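Local atomic coordinates of lactaldehyde dehydrogenase (Methanocaldococcus jannaschii, PDB entry 3PQA), a protein that oxidises lactaldehyde to lactate with NAD as the preferred electron acceptor, a step in the biosynthesis of coenzyme F420. Residues His163-Lys168 and Tyr194-Gly199; Arg11-Val16 and Ile28-Arg33; Glu23-Ile28 and Ala169-Ile174; Val131-Ala136 and Glu212-Ile217. All coordinates share one frame; numbering follows the deposited sequence. Where two conformers were deposited one is given.

Contact 1: His163-Lys168 and Tyr194-Gly199; sequences HHPSSK and YNLLTG. With SO4 (sulfate ion), chain G.
His-163 pairs in parallel with Leu-196: its backbone N donates to Asn-195 O and its O accepts the nearly straight N-H of Leu-197 (N to O 2.8 Å). With CG anti to the backbone N (chi1 171°), the His-163 imidazole runs beside Leu-196, whose CD1 sits over one ring face, 3.8 Å from the centroid, a CH-pi contact. At the ring edge ND1 meets Tyr-194 OH at 2.7 Å in a hydrogen bond that either group could donate, while NE2 is hydrogen-bonded to Thr-138 OG1. The His-164 ring bridges two partners: ND1 donates a hydrogen bond to Leu-197 O (2.9 Å), and NE2 donates to O3 of a sulfate ion, probably from the crystallisation liquor, at 2.7 Å. Pro-165 lays CG against Leu-196 CD1 (3.7 Å), and its O accepts from a water that also accepts hydrogen bonds from Ser-167 OG and Gly-199 N. Within the ST turn that Ser-166 OG makes with Lys-168 N, Ser-167 N donates to sulfate O3 (3.0 Å); Gly-201 N is a further donor. These are the two strands of a beta-alpha-beta crossover; its helix 171-186 packs on Pro-165, Tyr-194 and Leu-196, helix 145-156 on His-163 and Tyr-194, and helix 201-210 on His-164 and Leu-197.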
loop_
_atom_site.group_PDB
_atom_site.type_symbol
_atom_site.label_atom_id
_atom_site.label_comp_id
_atom_site.label_asym_id
_atom_site.label_seq_id
_atom_site.Cartn_x
_atom_site.Cartn_y
_atom_site.Cartn_z
ATOM N N HIS B 163 22.489 22.664 4.029
ATOM C CA HIS B 163 22.494 22.420 2.596
ATOM C C HIS B 163 23.703 23.077 1.964
ATOM O O HIS B 163 23.817 24.306 1.997
ATOM C CB HIS B 163 21.193 22.986 2.008
ATOM C CG HIS B 163 21.144 22.990 0.509
ATOM N ND1 HIS B 163 20.289 23.804 -0.195
ATOM C CD2 HIS B 163 21.842 22.287 -0.417
ATOM C CE1 HIS B 163 20.456 23.603 -1.492
ATOM N NE2 HIS B 163 21.386 22.679 -1.652
ATOM N N HIS B 164 24.605 22.261 1.415
ATOM C CA HIS B 164 25.706 22.768 0.610
ATOM C C HIS B 164 25.444 22.605 -0.891
ATOM O O HIS B 164 25.378 21.491 -1.385
ATOM C CB HIS B 164 27.030 22.095 0.966
ATOM C CG HIS B 164 28.152 22.508 0.065
ATOM N ND1 HIS B 164 28.802 23.717 0.204
ATOM C CD2 HIS B 164 28.684 21.919 -1.032
ATOM C CE1 HIS B 164 29.716 23.833 -0.745
ATOM N NE2 HIS B 164 29.665 22.757 -1.506
ATOM N N PRO B 165 25.319 23.725 -1.622
ATOM C CA PRO B 165 25.139 23.680 -3.068
ATOM C C PRO B 165 26.501 23.661 -3.766
ATOM O O PRO B 165 27.483 24.183 -3.220
ATOM C CB PRO B 165 24.421 24.999 -3.349
ATOM C CG PRO B 165 25.001 25.940 -2.334
ATOM C CD PRO B 165 25.376 25.116 -1.121
ATOM N N SER B 166 26.574 23.071 -4.954
ATOM C CA SER B 166 27.820 23.089 -5.705
ATOM C C SER B 166 28.255 24.526 -5.998
ATOM O O SER B 166 27.457 25.341 -6.455
ATOM C CB SER B 166 27.647 22.350 -7.034
ATOM O OG SER B 166 28.805 22.516 -7.841
ATOM N N SER B 167 29.530 24.813 -5.759
ATOM C CA SER B 167 30.097 26.136 -6.039
ATOM C C SER B 167 30.205 26.454 -7.531
ATOM O O SER B 167 30.479 27.596 -7.909
ATOM C CB SER B 167 31.463 26.257 -5.376
ATOM O OG SER B 167 31.352 25.959 -3.998
ATOM N N LYS B 168 29.961 25.454 -8.376
ATOM C CA LYS B 168 30.037 25.636 -9.824
ATOM C C LYS B 168 28.801 26.332 -10.385
ATOM O O LYS B 168 28.849 26.906 -11.467
ATOM C CB LYS B 168 30.253 24.291 -10.505
ATOM C CG LYS B 168 31.657 23.768 -10.333
ATOM C CD LYS B 168 31.746 22.317 -10.738
ATOM C CE LYS B 168 33.039 21.705 -10.236
ATOM N NZ LYS B 168 32.869 20.242 -10.274
ATOM N N TYR B 194 16.344 25.948 8.153
ATOM C CA TYR B 194 16.994 25.722 6.862
ATOM C C TYR B 194 18.221 26.616 6.728
ATOM O O TYR B 194 18.132 27.835 6.925
ATOM C CB TYR B 194 16.031 25.954 5.690
ATOM C CG TYR B 194 16.778 25.942 4.372
ATOM C CD1 TYR B 194 17.070 24.737 3.728
ATOM C CD2 TYR B 194 17.257 27.133 3.809
ATOM C CE1 TYR B 194 17.793 24.723 2.537
ATOM C CE2 TYR B 194 17.982 27.135 2.627
ATOM C CZ TYR B 194 18.253 25.935 1.994
ATOM O OH TYR B 194 18.975 25.932 0.819
ATOM N N ASN B 195 19.352 26.010 6.374
ATOM C CA ASN B 195 20.626 26.719 6.342
ATOM C C ASN B 195 21.415 26.429 5.064
ATOM O O ASN B 195 21.905 25.320 4.873
ATOM C CB ASN B 195 21.476 26.336 7.558
ATOM C CG ASN B 195 20.716 26.457 8.885
ATOM O OD1 ASN B 195 20.760 27.502 9.534
ATOM N ND2 ASN B 195 20.015 25.388 9.288
ATOM N N LEU B 196 21.554 27.437 4.205
ATOM C CA LEU B 196 22.389 27.300 3.017
ATOM C C LEU B 196 23.827 27.648 3.379
ATOM O O LEU B 196 24.106 28.747 3.875
ATOM C CB LEU B 196 21.874 28.185 1.880
ATOM C CG LEU B 196 22.528 27.983 0.507
ATOM C CD1 LEU B 196 22.062 26.703 -0.228
ATOM C CD2 LEU B 196 22.286 29.213 -0.363
ATOM N N LEU B 197 24.723 26.693 3.155
ATOM C CA LEU B 197 26.133 26.822 3.515
ATOM C C LEU B 197 27.010 26.760 2.254
ATOM O O LEU B 197 27.274 25.673 1.702
ATOM C CB LEU B 197 26.536 25.729 4.517
ATOM C CG LEU B 197 25.686 25.524 5.775
ATOM C CD1 LEU B 197 26.342 24.493 6.681
ATOM C CD2 LEU B 197 25.472 26.854 6.518
ATOM N N THR B 198 27.443 27.936 1.796
ATOM C CA THR B 198 28.261 28.033 0.591
ATOM C C THR B 198 29.740 27.963 0.919
ATOM O O THR B 198 30.154 28.317 2.029
ATOM C CB THR B 198 27.944 29.305 -0.260
ATOM O OG1 THR B 198 28.061 30.487 0.542
ATOM C CG2 THR B 198 26.527 29.216 -0.846
ATOM N N GLY B 199 30.531 27.496 -0.040
ATOM C CA GLY B 199 31.981 27.436 0.129
ATOM C C GLY B 199 32.574 26.210 -0.524
ATOM O O GLY B 199 31.932 25.563 -1.356
HETATM S S SO4 G . 32.170 22.497 -4.595
HETATM O O1 SO4 G . 31.938 22.660 -6.025
HETATM O O2 SO4 G . 33.300 23.320 -4.162
HETATM O O3 SO4 G . 30.975 22.917 -3.883
HETATM O O4 SO4 G . 32.467 21.104 -4.298
HETATM O O HOH W 1 29.068 26.495 -2.394
#

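Contact 2: Arg11-Val16 and Ile28-Arg33; sequences REDMDV and IPALSR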
loop_
_atom_site.group_PDB
_atom_site.type_symbol
_atom_site.label_atom_id
_atom_site.label_comp_id
_atom_site.label_asym_id
_atom_site.label_seq_id
_atom_site.Cartn_x
_atom_site.Cartn_y
_atom_site.Cartn_z
ATOM N N ARG B 11 30.013 38.769 2.828
ATOM C CA ARG B 11 31.358 38.435 2.357
ATOM C C ARG B 11 31.399 38.113 0.869
ATOM O O ARG B 11 30.496 37.467 0.326
ATOM C CB ARG B 11 31.979 37.286 3.163
ATOM C CG ARG B 11 32.440 37.679 4.571
ATOM C CD ARG B 11 33.638 36.845 5.036
ATOM N NE ARG B 11 33.442 35.401 4.844
ATOM C CZ ARG B 11 33.156 34.539 5.817
ATOM N NH1 ARG B 11 33.028 34.959 7.071
ATOM N NH2 ARG B 11 33.003 33.251 5.539
ATOM N N GLU B 12 32.457 38.580 0.218
ATOM C CA GLU B 12 32.698 38.267 -1.180
ATOM C C GLU B 12 34.012 37.481 -1.252
ATOM O O GLU B 12 35.074 38.048 -1.529
ATOM C CB GLU B 12 32.712 39.556 -2.022
ATOM C CG GLU B 12 31.345 40.265 -2.080
ATOM C CD GLU B 12 31.335 41.538 -2.931
ATOM O OE1 GLU B 12 32.384 42.207 -3.055
ATOM O OE2 GLU B 12 30.253 41.888 -3.462
ATOM N N ASP B 13 33.919 36.178 -0.966
ATOM C CA ASP B 13 35.082 35.286 -0.839
ATOM C C ASP B 13 35.416 34.489 -2.088
ATOM O O ASP B 13 36.580 34.285 -2.398
ATOM C CB ASP B 13 34.868 34.247 0.268
ATOM C CG ASP B 13 34.660 34.854 1.631
ATOM O OD1 ASP B 13 35.336 35.853 1.983
ATOM O OD2 ASP B 13 33.830 34.293 2.370
ATOM N N MET B 14 34.392 33.998 -2.779
ATOM C CA MET B 14 34.584 32.968 -3.790
ATOM C C MET B 14 33.972 33.407 -5.112
ATOM O O MET B 14 32.812 33.831 -5.153
ATOM C CB MET B 14 33.943 31.662 -3.300
ATOM C CG MET B 14 34.353 30.376 -4.026
ATOM S SD MET B 14 33.461 28.906 -3.370
ATOM C CE MET B 14 31.781 29.351 -3.785
ATOM N N ASP B 15 34.752 33.302 -6.189
ATOM C CA ASP B 15 34.293 33.666 -7.527
ATOM C C ASP B 15 33.211 32.712 -8.010
ATOM O O ASP B 15 33.297 31.503 -7.789
ATOM C CB ASP B 15 35.446 33.627 -8.534
ATOM C CG ASP B 15 36.362 34.831 -8.434
ATOM O OD1 ASP B 15 36.112 35.708 -7.583
ATOM O OD2 ASP B 15 37.332 34.891 -9.221
ATOM N N VAL B 16 32.202 33.266 -8.669
ATOM C CA VAL B 16 31.179 32.473 -9.351
ATOM C C VAL B 16 31.266 32.835 -10.828
ATOM O O VAL B 16 31.154 34.014 -11.193
ATOM C CB VAL B 16 29.752 32.753 -8.814
ATOM C CG1 VAL B 16 28.710 31.962 -9.614
ATOM C CG2 VAL B 16 29.653 32.439 -7.310
ATOM N N ILE B 28 30.729 35.268 -3.689
ATOM C CA ILE B 28 29.826 34.861 -2.625
ATOM C C ILE B 28 30.615 34.395 -1.398
ATOM O O ILE B 28 31.837 34.199 -1.480
ATOM C CB ILE B 28 28.851 33.755 -3.122
ATOM C CG1 ILE B 28 29.605 32.456 -3.422
ATOM C CG2 ILE B 28 28.065 34.247 -4.335
ATOM C CD1 ILE B 28 28.697 31.269 -3.679
ATOM N N PRO B 29 29.929 34.226 -0.247
ATOM C CA PRO B 29 30.662 33.782 0.939
ATOM C C PRO B 29 31.186 32.344 0.837
ATOM O O PRO B 29 30.539 31.470 0.245
ATOM C CB PRO B 29 29.622 33.900 2.063
ATOM C CG PRO B 29 28.539 34.801 1.508
ATOM C CD PRO B 29 28.508 34.491 0.054
ATOM N N ALA B 30 32.369 32.119 1.397
ATOM C CA ALA B 30 32.873 30.765 1.583
ATOM C C ALA B 30 33.112 30.546 3.063
ATOM O O ALA B 30 34.016 31.131 3.665
ATOM C CB ALA B 30 34.131 30.516 0.777
ATOM N N LEU B 31 32.282 29.697 3.651
ATOM C CA LEU B 31 32.330 29.412 5.070
ATOM C C LEU B 31 33.549 28.574 5.425
ATOM O O LEU B 31 33.946 27.683 4.679
ATOM C CB LEU B 31 31.051 28.681 5.495
ATOM C CG LEU B 31 29.789 29.503 5.751
ATOM C CD1 LEU B 31 29.373 30.335 4.544
ATOM C CD2 LEU B 31 28.670 28.556 6.146
ATOM N N SER B 32 34.158 28.890 6.562
ATOM C CA SER B 32 35.204 28.057 7.126
ATOM C C SER B 32 34.585 26.811 7.754
ATOM O O SER B 32 33.367 26.768 7.991
ATOM C CB SER B 32 35.944 28.835 8.208
ATOM O OG SER B 32 35.068 29.098 9.289
ATOM N N ARG B 33 35.415 25.805 8.036
ATOM C CA ARG B 33 34.951 24.608 8.740
ATOM C C ARG B 33 34.311 24.992 10.072
ATOM O O ARG B 33 33.296 24.411 10.470
ATOM C CB ARG B 33 36.093 23.608 8.971
ATOM C CG ARG B 33 35.634 22.326 9.688
ATOM C CD ARG B 33 36.713 21.238 9.756
ATOM N NE ARG B 33 37.235 20.865 8.441
ATOM C CZ ARG B 33 36.729 19.927 7.644
ATOM N NH1 ARG B 33 35.651 19.221 7.994
ATOM N NH2 ARG B 33 37.312 19.694 6.478
#
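Met-14 and Ile-28 form an antiparallel hydrogen-bonded pair distorted by a classic beta bulge, Asp-13 N and Met-14 N both donating to Ile-28 O, each at 2.9 Å. The two donors differ in approach: Met-14 N lies in the carbonyl plane, whereas Asp-13 N comes from above it, 54° out. Asp-13 then turns its carboxylate toward the loop that follows strand 24-28, where OD2 takes the almost straight N-H of Ala-30 (N to OD2 2.8 Å) on its anti lone pair. The syn lone pair of the same oxygen receives Arg-11 NE at 2.7 Å, in the plane of the guanidinium, a salt bridge. A bend at chi3 swings the far end of Arg-11 round so that NH2 also makes a weak bond to Ala-30 O; NH1 pairs with Glu-35. On the Met-14 side the contact turns apolar. Met-14, bent at chi3, lies alongside Ile-28 and brings CE to its CD1 (3.6 Å), while Val-16 crosses Ile-28 at about a right angle, CG2 to CG2 3.8 Å. The two nearly straight bonds to OD2 should hold the carboxylate's rotation, and the arginine probably stabilises its negative charge; the chain leaving the hairpin is held mainly through Ala-30 N.

Contact 3: Glu23-Ile28 and Ala169-Ile174; sequences EVIKKI and APLVCI
Pro-170 meets Ile-28 where the N-terminal beta hairpin, strands 14-17 and 24-28, rests on the start of helix 171-186, the crossover helix of a beta-alpha-beta unit in the dinucleotide-binding part of the aldehyde dehydrogenase fold. The proline's CG takes the end of Ile-28, CD1, at 3.6 Å. Its O accepts from Ile-174 N in the first turn of the helix. Leu-171 follows and makes the broadest contact of the helix start. Its CG stands anti to the carbonyl carbon (chi1 -58°), which sends the two methyls outward to the strand. CD1 abuts the CG2 branch of Ile-25 (3.8 Å), and CD2 lies against the aliphatic stem of Lys-26, 3.8 Å from CD. The same CD2 also comes within 4.0 Å of Ile-28 CG2, so one leucine side chain touches three residues of strand 24-28. No hydrogen bond crosses between the two segments; the surfaces meet through carbon alone. Helix 73-84 closes in beside them, with Ile-82 on Ile-25 and Ile-79 on Leu-171, while its Asp-83 accepts the backbone N-H of Leu-171. One turn along the helix from Pro-170, Ile-174 returns to the strand with its delta methyl, CD1 resting 3.9 Å from Ile-28 CG2.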
loop_
_atom_site.group_PDB
_atom_site.type_symbol
_atom_site.label_atom_id
_atom_site.label_comp_id
_atom_site.label_asym_id
_atom_site.label_seq_id
_atom_site.Cartn_x
_atom_site.Cartn_y
_atom_site.Cartn_z
ATOM N N GLU B 23 33.451 35.009 -17.522
ATOM C CA GLU B 23 33.401 36.180 -16.654
ATOM C C GLU B 23 32.959 35.807 -15.246
ATOM O O GLU B 23 32.143 34.889 -15.059
ATOM C CB GLU B 23 32.450 37.229 -17.234
ATOM C CG GLU B 23 32.911 37.773 -18.582
ATOM C CD GLU B 23 32.177 39.029 -18.996
ATOM O OE1 GLU B 23 30.929 39.023 -18.997
ATOM O OE2 GLU B 23 32.855 40.030 -19.330
ATOM N N VAL B 24 33.511 36.518 -14.264
ATOM C CA VAL B 24 33.068 36.416 -12.881
ATOM C C VAL B 24 31.735 37.148 -12.781
ATOM O O VAL B 24 31.673 38.355 -13.008
ATOM C CB VAL B 24 34.114 37.024 -11.895
ATOM C CG1 VAL B 24 33.595 37.010 -10.450
ATOM C CG2 VAL B 24 35.452 36.276 -11.991
ATOM N N ILE B 25 30.672 36.407 -12.461
ATOM C CA ILE B 25 29.329 36.971 -12.306
ATOM C C ILE B 25 29.277 37.742 -10.991
ATOM O O ILE B 25 28.844 38.896 -10.951
ATOM C CB ILE B 25 28.228 35.869 -12.275
ATOM C CG1 ILE B 25 28.280 34.987 -13.524
ATOM C CG2 ILE B 25 26.838 36.495 -12.126
ATOM C CD1 ILE B 25 27.486 33.696 -13.391
ATOM N N LYS B 26 29.728 37.091 -9.921
ATOM C CA LYS B 26 29.849 37.726 -8.613
ATOM C C LYS B 26 30.693 36.892 -7.668
ATOM O O LYS B 26 31.198 35.832 -8.033
ATOM C CB LYS B 26 28.478 37.988 -7.995
ATOM C CG LYS B 26 27.638 36.736 -7.766
ATOM C CD LYS B 26 26.481 37.041 -6.846
ATOM C CE LYS B 26 25.530 38.073 -7.434
ATOM N NZ LYS B 26 24.623 38.569 -6.364
ATOM N N LYS B 27 30.847 37.404 -6.454
ATOM C CA LYS B 27 31.592 36.731 -5.414
ATOM C C LYS B 27 30.655 36.471 -4.242
ATOM O O LYS B 27 29.846 37.328 -3.874
ATOM C CB LYS B 27 32.813 37.562 -5.002
ATOM C CG LYS B 27 33.960 37.544 -6.033
ATOM C CD LYS B 27 35.151 38.414 -5.607
ATOM C CE LYS B 27 35.898 37.841 -4.390
ATOM N NZ LYS B 27 36.852 36.740 -4.739
ATOM N N ILE B 28 30.729 35.268 -3.689
ATOM C CA ILE B 28 29.826 34.861 -2.625
ATOM C C ILE B 28 30.615 34.395 -1.398
ATOM O O ILE B 28 31.837 34.199 -1.480
ATOM C CB ILE B 28 28.851 33.755 -3.122
ATOM C CG1 ILE B 28 29.605 32.456 -3.422
ATOM C CG2 ILE B 28 28.065 34.247 -4.335
ATOM C CD1 ILE B 28 28.697 31.269 -3.679
ATOM N N ALA B 169 27.690 26.268 -9.649
ATOM C CA ALA B 169 26.464 26.971 -10.031
ATOM C C ALA B 169 25.570 27.242 -8.821
ATOM O O ALA B 169 24.444 26.771 -8.777
ATOM C CB ALA B 169 25.690 26.189 -11.113
ATOM N N PRO B 170 26.068 28.032 -7.850
ATOM C CA PRO B 170 25.363 28.252 -6.579
ATOM C C PRO B 170 24.244 29.305 -6.605
ATOM O O PRO B 170 23.431 29.345 -5.682
ATOM C CB PRO B 170 26.490 28.723 -5.650
ATOM C CG PRO B 170 27.412 29.483 -6.559
ATOM C CD PRO B 170 27.326 28.806 -7.921
ATOM N N LEU B 171 24.189 30.145 -7.638
ATOM C CA LEU B 171 23.329 31.340 -7.551
ATOM C C LEU B 171 21.828 31.046 -7.476
ATOM O O LEU B 171 21.083 31.723 -6.746
ATOM C CB LEU B 171 23.649 32.357 -8.653
ATOM C CG LEU B 171 25.094 32.876 -8.696
ATOM C CD1 LEU B 171 25.231 33.942 -9.770
ATOM C CD2 LEU B 171 25.562 33.413 -7.331
ATOM N N VAL B 172 21.386 30.016 -8.188
ATOM C CA VAL B 172 19.977 29.678 -8.121
ATOM C C VAL B 172 19.630 29.153 -6.724
ATOM O O VAL B 172 18.511 29.350 -6.267
ATOM C CB VAL B 172 19.522 28.713 -9.237
ATOM C CG1 VAL B 172 19.841 27.260 -8.891
ATOM C CG2 VAL B 172 18.037 28.903 -9.519
ATOM N N CYS B 173 20.597 28.508 -6.059
ATOM C CA CYS B 173 20.409 27.973 -4.699
ATOM C C CYS B 173 20.338 29.077 -3.663
ATOM O O CYS B 173 19.593 28.966 -2.679
ATOM C CB CYS B 173 21.528 26.999 -4.346
ATOM S SG CYS B 173 21.463 25.535 -5.397
ATOM N N ILE B 174 21.103 30.144 -3.893
ATOM C CA ILE B 174 21.018 31.344 -3.054
ATOM C C ILE B 174 19.631 31.971 -3.214
ATOM O O ILE B 174 19.013 32.380 -2.230
ATOM C CB ILE B 174 22.165 32.358 -3.368
ATOM C CG1 ILE B 174 23.501 31.799 -2.866
ATOM C CG2 ILE B 174 21.887 33.707 -2.729
ATOM C CD1 ILE B 174 24.741 32.455 -3.514
#

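Contact 4: Val131-Ala136 and Glu212-Ile217; sequences VGIVGA and EKVNMI
Asn-215 and Ile-133 set their side chains at about a right angle, the asparagine reaching across to the backbone of Ile-133 instead of packing on its hydrocarbon. With CG anti to the carbonyl carbon (chi1 -64°), the amide of Asn-215 turns OD1 to Ile-133 N, which donates at 2.9 Å in the amide plane, on a lone pair. Lys-47 NZ is a second donor to this OD1. The bond is answered in reverse: Asn-215 N donates to Ile-133 O at 2.9 Å, so the two residues clasp each other by side chain and main chain together. A longer bond, 3.3 Å from Met-216 N to Ile-133 O, adds a second donor to that carbonyl. The CD1 branch of Ile-133 runs past Lys-213 O (CD1 to O 3.6 Å). From here the chains run on as adjacent parallel strands, 122-138 and 216-220, of the Rossmann-like sheet of the NAD-binding domain, Val-134 facing Met-216 and Gly-135 facing Ile-217; Gly-135 N donates to Met-216 O at 2.8 Å. The segment 212-217 leads toward the residues assigned, by similarity, to binding NAD. On the face of the sheet that carries Met-216, Val-131 crosses it with CG2 against CB (3.9 Å), and Met-216 also touches Lys-237 and Ala-239 of strand 237-241. On the other face Val-214 sits beside the backbone of Gly-135, its CG1 3.9 Å from Gly-135 N, with Ile-40 of helix 33-44 packed on the valine.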
loop_
_atom_site.group_PDB
_atom_site.type_symbol
_atom_site.label_atom_id
_atom_site.label_comp_id
_atom_site.label_asym_id
_atom_site.label_seq_id
_atom_site.Cartn_x
_atom_site.Cartn_y
_atom_site.Cartn_z
ATOM N N VAL B 131 14.396 12.120 10.748
ATOM C CA VAL B 131 15.718 11.628 11.100
ATOM C C VAL B 131 16.494 12.618 11.971
ATOM O O VAL B 131 17.328 12.204 12.785
ATOM C CB VAL B 131 16.542 11.247 9.857
ATOM C CG1 VAL B 131 15.947 10.001 9.215
ATOM C CG2 VAL B 131 16.620 12.405 8.850
ATOM N N GLY B 132 16.211 13.908 11.807
ATOM C CA GLY B 132 16.812 14.962 12.626
ATOM C C GLY B 132 17.338 16.071 11.728
ATOM O O GLY B 132 16.561 16.848 11.154
ATOM N N ILE B 133 18.661 16.143 11.609
ATOM C CA ILE B 133 19.304 17.071 10.689
ATOM C C ILE B 133 19.640 16.333 9.397
ATOM O O ILE B 133 20.391 15.351 9.412
ATOM C CB ILE B 133 20.594 17.689 11.284
ATOM C CG1 ILE B 133 20.279 18.430 12.593
ATOM C CG2 ILE B 133 21.242 18.641 10.278
ATOM C CD1 ILE B 133 21.515 19.055 13.286
ATOM N N VAL B 134 19.058 16.807 8.298
ATOM C CA VAL B 134 19.357 16.316 6.961
ATOM C C VAL B 134 20.452 17.201 6.384
ATOM O O VAL B 134 20.274 18.420 6.254
ATOM C CB VAL B 134 18.102 16.326 6.052
ATOM C CG1 VAL B 134 18.500 16.172 4.590
ATOM C CG2 VAL B 134 17.131 15.215 6.468
ATOM N N GLY B 135 21.573 16.570 6.038
ATOM C CA GLY B 135 22.657 17.240 5.316
ATOM C C GLY B 135 22.480 16.990 3.830
ATOM O O GLY B 135 22.702 15.877 3.364
ATOM N N ALA B 136 22.046 18.016 3.102
ATOM C CA ALA B 136 21.801 17.926 1.662
ATOM C C ALA B 136 22.990 18.508 0.913
ATOM O O ALA B 136 23.437 19.616 1.201
ATOM C CB ALA B 136 20.525 18.685 1.303
ATOM N N GLU B 212 29.067 14.781 13.658
ATOM C CA GLU B 212 28.273 13.753 14.341
ATOM C C GLU B 212 26.852 14.193 14.701
ATOM O O GLU B 212 26.028 13.359 15.085
ATOM C CB GLU B 212 29.027 13.218 15.571
ATOM C CG GLU B 212 30.393 12.625 15.217
ATOM C CD GLU B 212 30.805 11.425 16.071
ATOM O OE1 GLU B 212 31.937 10.927 15.863
ATOM O OE2 GLU B 212 30.019 10.975 16.944
ATOM N N LYS B 213 26.576 15.497 14.596
ATOM C CA LYS B 213 25.228 16.028 14.834
ATOM C C LYS B 213 24.310 15.855 13.617
ATOM O O LYS B 213 23.081 15.882 13.744
ATOM C CB LYS B 213 25.281 17.501 15.245
ATOM C CG LYS B 213 25.891 17.734 16.629
ATOM C CD LYS B 213 26.036 19.222 16.921
ATOM C CE LYS B 213 26.915 19.470 18.156
ATOM N NZ LYS B 213 26.242 19.072 19.405
ATOM N N VAL B 214 24.901 15.686 12.441
ATOM C CA VAL B 214 24.104 15.479 11.230
ATOM C C VAL B 214 23.595 14.038 11.258
ATOM O O VAL B 214 24.365 13.119 11.535
ATOM C CB VAL B 214 24.944 15.790 9.964
ATOM C CG1 VAL B 214 24.191 15.400 8.681
ATOM C CG2 VAL B 214 25.319 17.294 9.940
ATOM N N ASN B 215 22.300 13.838 10.995
ATOM C CA ASN B 215 21.688 12.514 11.135
ATOM C C ASN B 215 21.614 11.708 9.843
ATOM O O ASN B 215 21.514 10.467 9.858
ATOM C CB ASN B 215 20.292 12.655 11.748
ATOM C CG ASN B 215 20.347 13.219 13.166
ATOM O OD1 ASN B 215 19.983 14.367 13.409
ATOM N ND2 ASN B 215 20.845 12.413 14.099
ATOM N N MET B 216 21.650 12.423 8.728
ATOM C CA MET B 216 21.492 11.814 7.411
ATOM C C MET B 216 22.206 12.651 6.371
ATOM O O MET B 216 22.185 13.883 6.443
ATOM C CB MET B 216 20.009 11.668 7.056
ATOM C CG MET B 216 19.751 11.326 5.599
ATOM S SD MET B 216 18.125 10.656 5.324
ATOM C CE MET B 216 18.259 10.347 3.539
ATOM N N ILE B 217 22.839 11.973 5.418
ATOM C CA ILE B 217 23.467 12.629 4.273
ATOM C C ILE B 217 22.714 12.210 3.027
ATOM O O ILE B 217 22.458 11.022 2.808
ATOM C CB ILE B 217 24.977 12.257 4.119
ATOM C CG1 ILE B 217 25.768 12.641 5.366
ATOM C CG2 ILE B 217 25.587 12.884 2.844
ATOM C CD1 ILE B 217 25.648 14.097 5.743
#

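Overall arrangement
From the N terminus, contact 2 closes first, folding 11-16 back on 28-33 around the small hairpin. Contact 3 opens within that hairpin and crosses contact 2, sharing Ile-28; it shuts only at 169-174, tying the hairpin to the crossover helix. Contact 4 opens at 131-136, so it crosses contact 3, and closes last, at 212-217. Nested inside its loop is contact 1, which also crosses contact 3, since 169-174 falls between its two strands. Contacts 1 and 4 belong to one sheet, meeting where His-164 N hydrogen-bonds to Ala-136 O. Contacts 1 and 2 join through Thr-198, hydrogen-bonded through OG1 to Pro-29 O and through O to Leu-31 N, which joins 28-33 to the chain just after strand 194-196.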